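Local structure of pesticidal crystal protein Cry4Aa (Bacillus thuringiensis, 2C9K) at residues K330-F334 with F436-L440; A26-G31 with Y84-K89. The protein promotes colloid-osmotic lysis of insect midgut epithelial cells after binding to them, here as the functional toxin core of a larger mosquito-larvicidal protoxin. All blocks are in the same frame, centred on the assembly; numbering follows the deposited sequence.

Contact 1: K330-F334 with F436-L440; sequences KSSVF and FIKSL
Phe334 lays its ring across the backbone of Lys438 and Ser439. Its CG stands anti to the carbonyl carbon and beside the backbone N (chi1 -50°), which turns the ring toward strand 432-440. One face rests on Lys438 CA, 3.9 Å from the ring centroid and 15° off the ring normal, a CH-pi contact. The lysine chain continues along the far end of the ring, with Lys438 CG 3.5 Å from Phe334 CZ. At the near end, Phe334 CB meets Ser439 CB at 3.5 Å. Ser439 OG hydrogen-bonds to Gln449; the CB and backbone N of Ser439 meet Phe334.

Phe436 meets the other segment at two points. Its CE2 lies 4.1 Å from Phe334 CZ, a modest apolar touch. Its CZ takes Ser331 CB at 3.5 Å, an oblique approach. Ser331 OG hydrogen-bonds to Ser332 O over 3.0 Å and also to Asn318 N. No hydrogen bond joins the two segments directly. A bound methylpentanediol, probably from the crystallisation liquor, lies about 3 Å from the Phe334 side chain, measured between nearest atoms.

The contact belongs to the beta-prism domain of three-domain Cry toxins and joins two of its antiparallel sheets. Segment 330-334 lies at the break in edge strand 329-335, whose sheet neighbour is strand 313-322. His316 and Asn318 of that neighbour hydrogen-bond to Ile437 O. Strand 432-440 is an edge of the second sheet, paired with strand 450-457, and Leu440 reaches on to helix 279-286.

Contact 2: A26-G31 with Y84-K89; sequences ALIGFG and YHNHLK
Ala26 CB packs against Leu88 and Tyr84 on helix 77-89. It touches Leu88 CD2 at 3.4 Å and Tyr84 CE2 at 3.8 Å, meeting the tyrosine at its ring edge. This is the tight, buried part of the contact. Phe30 extends it: its CE1 comes 3.5 Å from Tyr84 CE2. The two rings meet rim to rim, with planes at 79° and neither over the face of the other. The Phe30 and His85 rings meet obliquely, centroids 6.0 Å apart, and the three rings form an aromatic cluster. Phe30 CB sits over one face of the His85 imidazole, but its exact place is doubtful because it is modelled too close to Ala26 O.

These residues belong to the helical bundle that forms the N-terminal domain of Cry toxins, the part associated with pore formation. The start of helix 29-37 and the turn before it pack here against the end of helix 77-89. Helix 140-164 backs the buried side: Leu149 and Val153 touch Phe30, and Gln156 hydrogen-bonds to Tyr84 OH.

His85 and Leu27 are also well packed, at the border with solvent. His85 CG is anti to its backbone N (chi1 -177°), which carries the imidazole to the turn. Leu27 O lies at the edge of the imidazole, near its plane, 3.0 Å from His85 CE1. Leu27 CD1 reaches Lys89 CA at 3.5 Å and also brushes the lysine CB. At Lys89, an exposed residue, the packing thins. The end of its chain, bent at chi2 and chi4, leads away.

From the N terminus, contact 2 comes first. It closes a span of 52 residues that runs through the rest of helix 29-37, helices 46-58 and 64-74, and into helix 77-89, bringing that helix back to the start of helix 29-37. Contact 1 opens only later and closes a span of 101 residues without helix, much of it strand. The two loops are therefore in series and neither nest nor cross. Contact 2 ties parts of the helical domain together; contact 1 joins two sheets of the beta-prism domain. They lie on opposite sides of the chain's centre, with contact centres 47 Å apart and nearest atoms about 31 Å apart.

Contact 1: K330-F334 with F436-L440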
ATOM      1  N   LYS A 330       7.992 -20.832   9.670  0.50 26.06           N
ATOM      2  CA  LYS A 330       7.050 -21.661   8.936  0.50 24.52           C
ATOM      3  C   LYS A 330       5.625 -21.308   9.348  0.50 24.29           C
ATOM      4  O   LYS A 330       5.361 -20.997  10.504  0.50 22.17           O
ATOM      5  CB  LYS A 330       7.333 -23.134   9.223  0.50 24.28           C
ATOM      6  CG  LYS A 330       6.416 -24.105   8.516  1.00 23.70           C
ATOM      7  CD  LYS A 330       6.577 -25.491   9.106  1.00 24.15           C
ATOM      8  CE  LYS A 330       5.660 -26.504   8.444  1.00 25.57           C
ATOM      9  NZ  LYS A 330       5.818 -27.863   9.046  1.00 25.61           N
ATOM     10  N   SER A 331       4.704 -21.358   8.396  1.00 25.38           N
ATOM     11  CA  SER A 331       3.316 -21.027   8.691  1.00 28.44           C
ATOM     12  C   SER A 331       2.554 -22.261   9.135  1.00 30.55           C
ATOM     13  O   SER A 331       3.141 -23.331   9.332  1.00 31.78           O
ATOM     14  CB  SER A 331       2.627 -20.460   7.454  1.00 28.15           C
ATOM     15  OG  SER A 331       2.385 -21.498   6.529  1.00 26.31           O
ATOM     16  N   SER A 332       1.241 -22.108   9.293  1.00 31.37           N
ATOM     17  CA  SER A 332       0.405 -23.235   9.686  1.00 31.74           C
ATOM     18  C   SER A 332       0.244 -24.109   8.465  1.00 32.10           C
ATOM     19  O   SER A 332       0.528 -23.682   7.351  1.00 32.58           O
ATOM     20  CB  SER A 332      -0.974 -22.768  10.148  1.00 30.08           C
ATOM     21  OG  SER A 332      -0.896 -22.099  11.393  1.00 33.08           O
ATOM     22  N   VAL A 333      -0.194 -25.340   8.667  1.00 32.54           N
ATOM     23  CA  VAL A 333      -0.404 -26.212   7.533  1.00 33.50           C
ATOM     24  C   VAL A 333      -1.891 -26.144   7.258  1.00 34.61           C
ATOM     25  O   VAL A 333      -2.674 -26.835   7.901  1.00 36.88           O
ATOM     26  CB  VAL A 333       0.003 -27.671   7.840  1.00 32.54           C
ATOM     27  CG1 VAL A 333      -0.336 -28.564   6.659  1.00 32.24           C
ATOM     28  CG2 VAL A 333       1.491 -27.747   8.125  1.00 31.82           C
ATOM     29  N   PHE A 334      -2.286 -25.285   6.330  1.00 35.13           N
ATOM     30  CA  PHE A 334      -3.692 -25.159   5.988  1.00 37.02           C
ATOM     31  C   PHE A 334      -4.098 -26.420   5.233  1.00 38.14           C
ATOM     32  O   PHE A 334      -3.241 -27.204   4.834  1.00 38.81           O
ATOM     33  CB  PHE A 334      -3.919 -23.925   5.110  1.00 37.65           C
ATOM     34  CG  PHE A 334      -3.311 -22.666   5.663  1.00 37.46           C
ATOM     35  CD1 PHE A 334      -1.972 -22.371   5.446  1.00 37.33           C
ATOM     36  CD2 PHE A 334      -4.077 -21.776   6.407  1.00 38.15           C
ATOM     37  CE1 PHE A 334      -1.401 -21.205   5.957  1.00 36.12           C
ATOM     38  CE2 PHE A 334      -3.512 -20.609   6.923  1.00 37.69           C
ATOM     39  CZ  PHE A 334      -2.171 -20.328   6.692  1.00 36.56           C
ATOM     40  N   PHE A 436       2.186 -14.502   0.673  1.00 16.45           N
ATOM     41  CA  PHE A 436       1.610 -15.541   1.527  1.00 19.75           C
ATOM     42  C   PHE A 436       0.356 -16.158   0.891  1.00 20.52           C
ATOM     43  O   PHE A 436      -0.297 -15.533   0.050  1.00 19.27           O
ATOM     44  CB  PHE A 436       1.205 -14.898   2.855  1.00 21.63           C
ATOM     45  CG  PHE A 436       1.244 -15.825   4.031  1.00 23.68           C
ATOM     46  CD1 PHE A 436       2.460 -16.162   4.624  1.00 23.00           C
ATOM     47  CD2 PHE A 436       0.063 -16.304   4.592  1.00 23.41           C
ATOM     48  CE1 PHE A 436       2.501 -16.958   5.761  1.00 25.29           C
ATOM     49  CE2 PHE A 436       0.094 -17.104   5.734  1.00 24.64           C
ATOM     50  CZ  PHE A 436       1.317 -17.429   6.321  1.00 23.62           C
ATOM     51  N   ILE A 437       0.022 -17.380   1.300  1.00 21.72           N
ATOM     52  CA  ILE A 437      -1.184 -18.054   0.815  1.00 22.30           C
ATOM     53  C   ILE A 437      -1.889 -18.743   1.982  1.00 22.57           C
ATOM     54  O   ILE A 437      -1.405 -19.756   2.469  1.00 24.12           O
ATOM     55  CB  ILE A 437      -0.879 -19.121  -0.241  1.00 20.33           C
ATOM     56  CG1 ILE A 437      -0.353 -18.470  -1.520  1.00 20.93           C
ATOM     57  CG2 ILE A 437      -2.142 -19.896  -0.556  1.00 18.92           C
ATOM     58  CD1 ILE A 437      -0.078 -19.463  -2.642  1.00 18.53           C
ATOM     59  N   LYS A 438      -3.014 -18.186   2.436  1.00 21.83           N
ATOM     60  CA  LYS A 438      -3.777 -18.770   3.540  1.00 22.56           C
ATOM     61  C   LYS A 438      -4.920 -19.580   2.970  1.00 25.02           C
ATOM     62  O   LYS A 438      -5.220 -19.487   1.783  1.00 25.96           O
ATOM     63  CB  LYS A 438      -4.345 -17.683   4.467  1.00 21.30           C
ATOM     64  CG  LYS A 438      -3.421 -17.294   5.601  1.00 23.45           C
ATOM     65  CD  LYS A 438      -3.937 -16.108   6.385  1.00 23.92           C
ATOM     66  CE  LYS A 438      -5.168 -16.451   7.211  1.00 26.68           C
ATOM     67  NZ  LYS A 438      -4.880 -17.251   8.428  1.00 24.55           N
ATOM     68  N   SER A 439      -5.576 -20.359   3.819  1.00 27.51           N
ATOM     69  CA  SER A 439      -6.678 -21.183   3.361  1.00 28.26           C
ATOM     70  C   SER A 439      -7.685 -21.450   4.478  1.00 29.56           C
ATOM     71  O   SER A 439      -7.299 -21.663   5.629  1.00 30.01           O
ATOM     72  CB  SER A 439      -6.118 -22.504   2.841  1.00 28.61           C
ATOM     73  OG  SER A 439      -6.956 -23.072   1.857  1.00 32.28           O
ATOM     74  N   LEU A 440      -8.974 -21.408   4.139  1.00 29.92           N
ATOM     75  CA  LEU A 440     -10.042 -21.691   5.095  1.00 29.74           C
ATOM     76  C   LEU A 440     -10.676 -23.008   4.669  1.00 31.68           C
ATOM     77  O   LEU A 440     -11.147 -23.144   3.542  1.00 33.00           O
ATOM     78  CB  LEU A 440     -11.102 -20.582   5.094  1.00 28.31           C
ATOM     79  CG  LEU A 440     -12.484 -20.852   5.729  1.00 25.55           C
ATOM     80  CD1 LEU A 440     -12.340 -21.462   7.111  1.00 26.06           C
ATOM     81  CD2 LEU A 440     -13.270 -19.546   5.819  1.00 22.82           C
TER

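Contact 2: A26-G31 with Y84-K89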
ATOM      1  N   ALA A  26       6.165  18.104 -10.952  1.00 53.02           N
ATOM      2  CA  ALA A  26       5.258  18.537 -12.012  1.00 53.50           C
ATOM      3  C   ALA A  26       5.783  18.246 -13.421  1.00 53.44           C
ATOM      4  O   ALA A  26       5.243  17.400 -14.130  1.00 53.76           O
ATOM      5  CB  ALA A  26       4.962  20.027 -11.862  1.00 52.61           C
ATOM      6  N   LEU A  27       6.838  18.949 -13.818  0.50 52.86           N
ATOM      7  CA  LEU A  27       7.434  18.791 -15.142  0.50 52.93           C
ATOM      8  C   LEU A  27       7.587  17.348 -15.637  0.50 53.09           C
ATOM      9  O   LEU A  27       7.392  17.065 -16.819  0.50 53.13           O
ATOM     10  CB  LEU A  27       8.803  19.474 -15.170  0.50 53.58           C
ATOM     11  CG  LEU A  27       9.581  19.402 -16.484  1.00 54.37           C
ATOM     12  CD1 LEU A  27       8.876  20.223 -17.560  1.00 54.76           C
ATOM     13  CD2 LEU A  27      10.990  19.912 -16.254  1.00 55.06           C
ATOM     14  N   ILE A  28       7.945  16.442 -14.736  1.00 52.93           N
ATOM     15  CA  ILE A  28       8.146  15.046 -15.100  1.00 52.67           C
ATOM     16  C   ILE A  28       6.979  14.155 -14.704  1.00 52.90           C
ATOM     17  O   ILE A  28       6.436  13.432 -15.541  1.00 53.54           O
ATOM     18  CB  ILE A  28       9.431  14.500 -14.455  1.00 54.38           C
ATOM     19  CG1 ILE A  28      10.629  15.324 -14.932  1.00 54.02           C
ATOM     20  CG2 ILE A  28       9.598  13.020 -14.776  1.00 53.46           C
ATOM     21  CD1 ILE A  28      10.697  15.501 -16.439  1.00 54.55           C
ATOM     22  N   GLY A  29       6.610  14.193 -13.426  1.00 52.22           N
ATOM     23  CA  GLY A  29       5.495  13.390 -12.953  1.00 50.56           C
ATOM     24  C   GLY A  29       4.257  13.635 -13.797  1.00 49.64           C
ATOM     25  O   GLY A  29       3.464  12.726 -14.031  1.00 50.66           O
ATOM     26  N   PHE A  30       4.089  14.870 -14.258  1.00 47.88           N
ATOM     27  CA  PHE A  30       2.948  15.209 -15.090  1.00 46.02           C
ATOM     28  C   PHE A  30       3.087  14.567 -16.452  1.00 45.26           C
ATOM     29  O   PHE A  30       2.097  14.155 -17.050  1.00 46.06           O
ATOM     30  CB  PHE A  30       2.829  16.718 -15.241  1.00 45.59           C
ATOM     31  CG  PHE A  30       2.029  17.365 -14.158  1.00 46.16           C
ATOM     32  CD1 PHE A  30       2.398  18.599 -13.648  1.00 44.34           C
ATOM     33  CD2 PHE A  30       0.881  16.749 -13.664  1.00 46.19           C
ATOM     34  CE1 PHE A  30       1.636  19.214 -12.664  1.00 45.97           C
ATOM     35  CE2 PHE A  30       0.110  17.355 -12.680  1.00 45.89           C
ATOM     36  CZ  PHE A  30       0.485  18.589 -12.176  1.00 45.55           C
ATOM     37  N   GLY A  31       4.321  14.478 -16.940  1.00 44.37           N
ATOM     38  CA  GLY A  31       4.556  13.872 -18.238  1.00 43.39           C
ATOM     39  C   GLY A  31       3.946  12.484 -18.301  1.00 43.99           C
ATOM     40  O   GLY A  31       3.668  11.959 -19.386  1.00 45.08           O
ATOM     41  N   TYR A  84      -0.561  24.736 -17.417  1.00 47.96           N
ATOM     42  CA  TYR A  84       0.393  24.890 -16.329  1.00 48.22           C
ATOM     43  C   TYR A  84       1.667  24.122 -16.659  1.00 49.58           C
ATOM     44  O   TYR A  84       2.779  24.631 -16.498  1.00 49.79           O
ATOM     45  CB  TYR A  84      -0.191  24.332 -15.032  1.00 47.04           C
ATOM     46  CG  TYR A  84       0.845  24.091 -13.957  1.00 44.47           C
ATOM     47  CD1 TYR A  84       1.290  25.130 -13.150  1.00 42.96           C
ATOM     48  CD2 TYR A  84       1.407  22.826 -13.773  1.00 42.22           C
ATOM     49  CE1 TYR A  84       2.262  24.923 -12.188  1.00 43.46           C
ATOM     50  CE2 TYR A  84       2.383  22.610 -12.815  1.00 42.16           C
ATOM     51  CZ  TYR A  84       2.805  23.663 -12.026  1.00 43.45           C
ATOM     52  OH  TYR A  84       3.769  23.466 -11.072  1.00 45.54           O
ATOM     53  N   HIS A  85       1.487  22.885 -17.112  1.00 50.00           N
ATOM     54  CA  HIS A  85       2.608  22.025 -17.455  1.00 50.93           C
ATOM     55  C   HIS A  85       3.500  22.629 -18.538  1.00 52.46           C
ATOM     56  O   HIS A  85       4.722  22.504 -18.474  1.00 53.23           O
ATOM     57  CB  HIS A  85       2.096  20.655 -17.908  1.00 48.53           C
ATOM     58  CG  HIS A  85       3.185  19.676 -18.217  1.00 46.93           C
ATOM     59  ND1 HIS A  85       4.186  19.370 -17.320  1.00 44.61           N
ATOM     60  CD2 HIS A  85       3.416  18.917 -19.313  1.00 46.32           C
ATOM     61  CE1 HIS A  85       4.985  18.463 -17.850  1.00 44.69           C
ATOM     62  NE2 HIS A  85       4.540  18.170 -19.059  1.00 45.14           N
ATOM     63  N   ASN A  86       2.891  23.285 -19.524  1.00 54.18           N
ATOM     64  CA  ASN A  86       3.655  23.896 -20.610  1.00 55.12           C
ATOM     65  C   ASN A  86       4.487  25.078 -20.128  1.00 56.91           C
ATOM     66  O   ASN A  86       5.703  25.095 -20.308  1.00 57.73           O
ATOM     67  CB  ASN A  86       2.730  24.355 -21.744  1.00 53.18           C
ATOM     68  CG  ASN A  86       2.085  23.196 -22.479  1.00 51.48           C
ATOM     69  OD1 ASN A  86       2.720  22.172 -22.728  1.00 50.97           O
ATOM     70  ND2 ASN A  86       0.823  23.361 -22.846  1.00 50.84           N
ATOM     71  N   HIS A  87       3.832  26.061 -19.517  1.00 58.27           N
ATOM     72  CA  HIS A  87       4.531  27.241 -19.018  1.00 59.57           C
ATOM     73  C   HIS A  87       5.710  26.855 -18.130  1.00 59.20           C
ATOM     74  O   HIS A  87       6.723  27.558 -18.073  1.00 58.37           O
ATOM     75  CB  HIS A  87       3.559  28.133 -18.243  1.00 61.15           C
ATOM     76  CG  HIS A  87       2.407  28.618 -19.068  1.00 63.09           C
ATOM     77  ND1 HIS A  87       2.578  29.294 -20.256  1.00 63.37           N
ATOM     78  CD2 HIS A  87       1.071  28.518 -18.880  1.00 63.90           C
ATOM     79  CE1 HIS A  87       1.396  29.590 -20.766  1.00 63.53           C
ATOM     80  NE2 HIS A  87       0.464  29.130 -19.951  1.00 64.12           N
ATOM     81  N   LEU A  88       5.568  25.730 -17.443  1.00 59.49           N
ATOM     82  CA  LEU A  88       6.616  25.235 -16.566  1.00 60.54           C
ATOM     83  C   LEU A  88       7.754  24.735 -17.441  1.00 60.92           C
ATOM     84  O   LEU A  88       8.896  25.166 -17.299  1.00 61.23           O
ATOM     85  CB  LEU A  88       6.074  24.102 -15.693  1.00 60.59           C
ATOM     86  CG  LEU A  88       6.996  23.566 -14.597  1.00 60.65           C
ATOM     87  CD1 LEU A  88       7.597  24.712 -13.793  1.00 59.13           C
ATOM     88  CD2 LEU A  88       6.193  22.641 -13.699  1.00 60.94           C
ATOM     89  N   LYS A  89       7.424  23.822 -18.347  1.00 61.70           N
ATOM     90  CA  LYS A  89       8.392  23.262 -19.285  1.00 62.00           C
ATOM     91  C   LYS A  89       8.987  24.425 -20.072  1.00 62.37           C
ATOM     92  O   LYS A  89      10.185  24.450 -20.356  1.00 62.51           O
ATOM     93  CB  LYS A  89       7.677  22.275 -20.214  1.00 61.51           C
ATOM     94  CG  LYS A  89       8.367  21.961 -21.530  1.00 61.82           C
ATOM     95  CD  LYS A  89       9.675  21.212 -21.359  1.00 60.76           C
ATOM     96  CE  LYS A  89      10.043  20.483 -22.651  1.00 59.92           C
ATOM     97  NZ  LYS A  89       9.991  21.351 -23.868  1.00 56.82           N
TER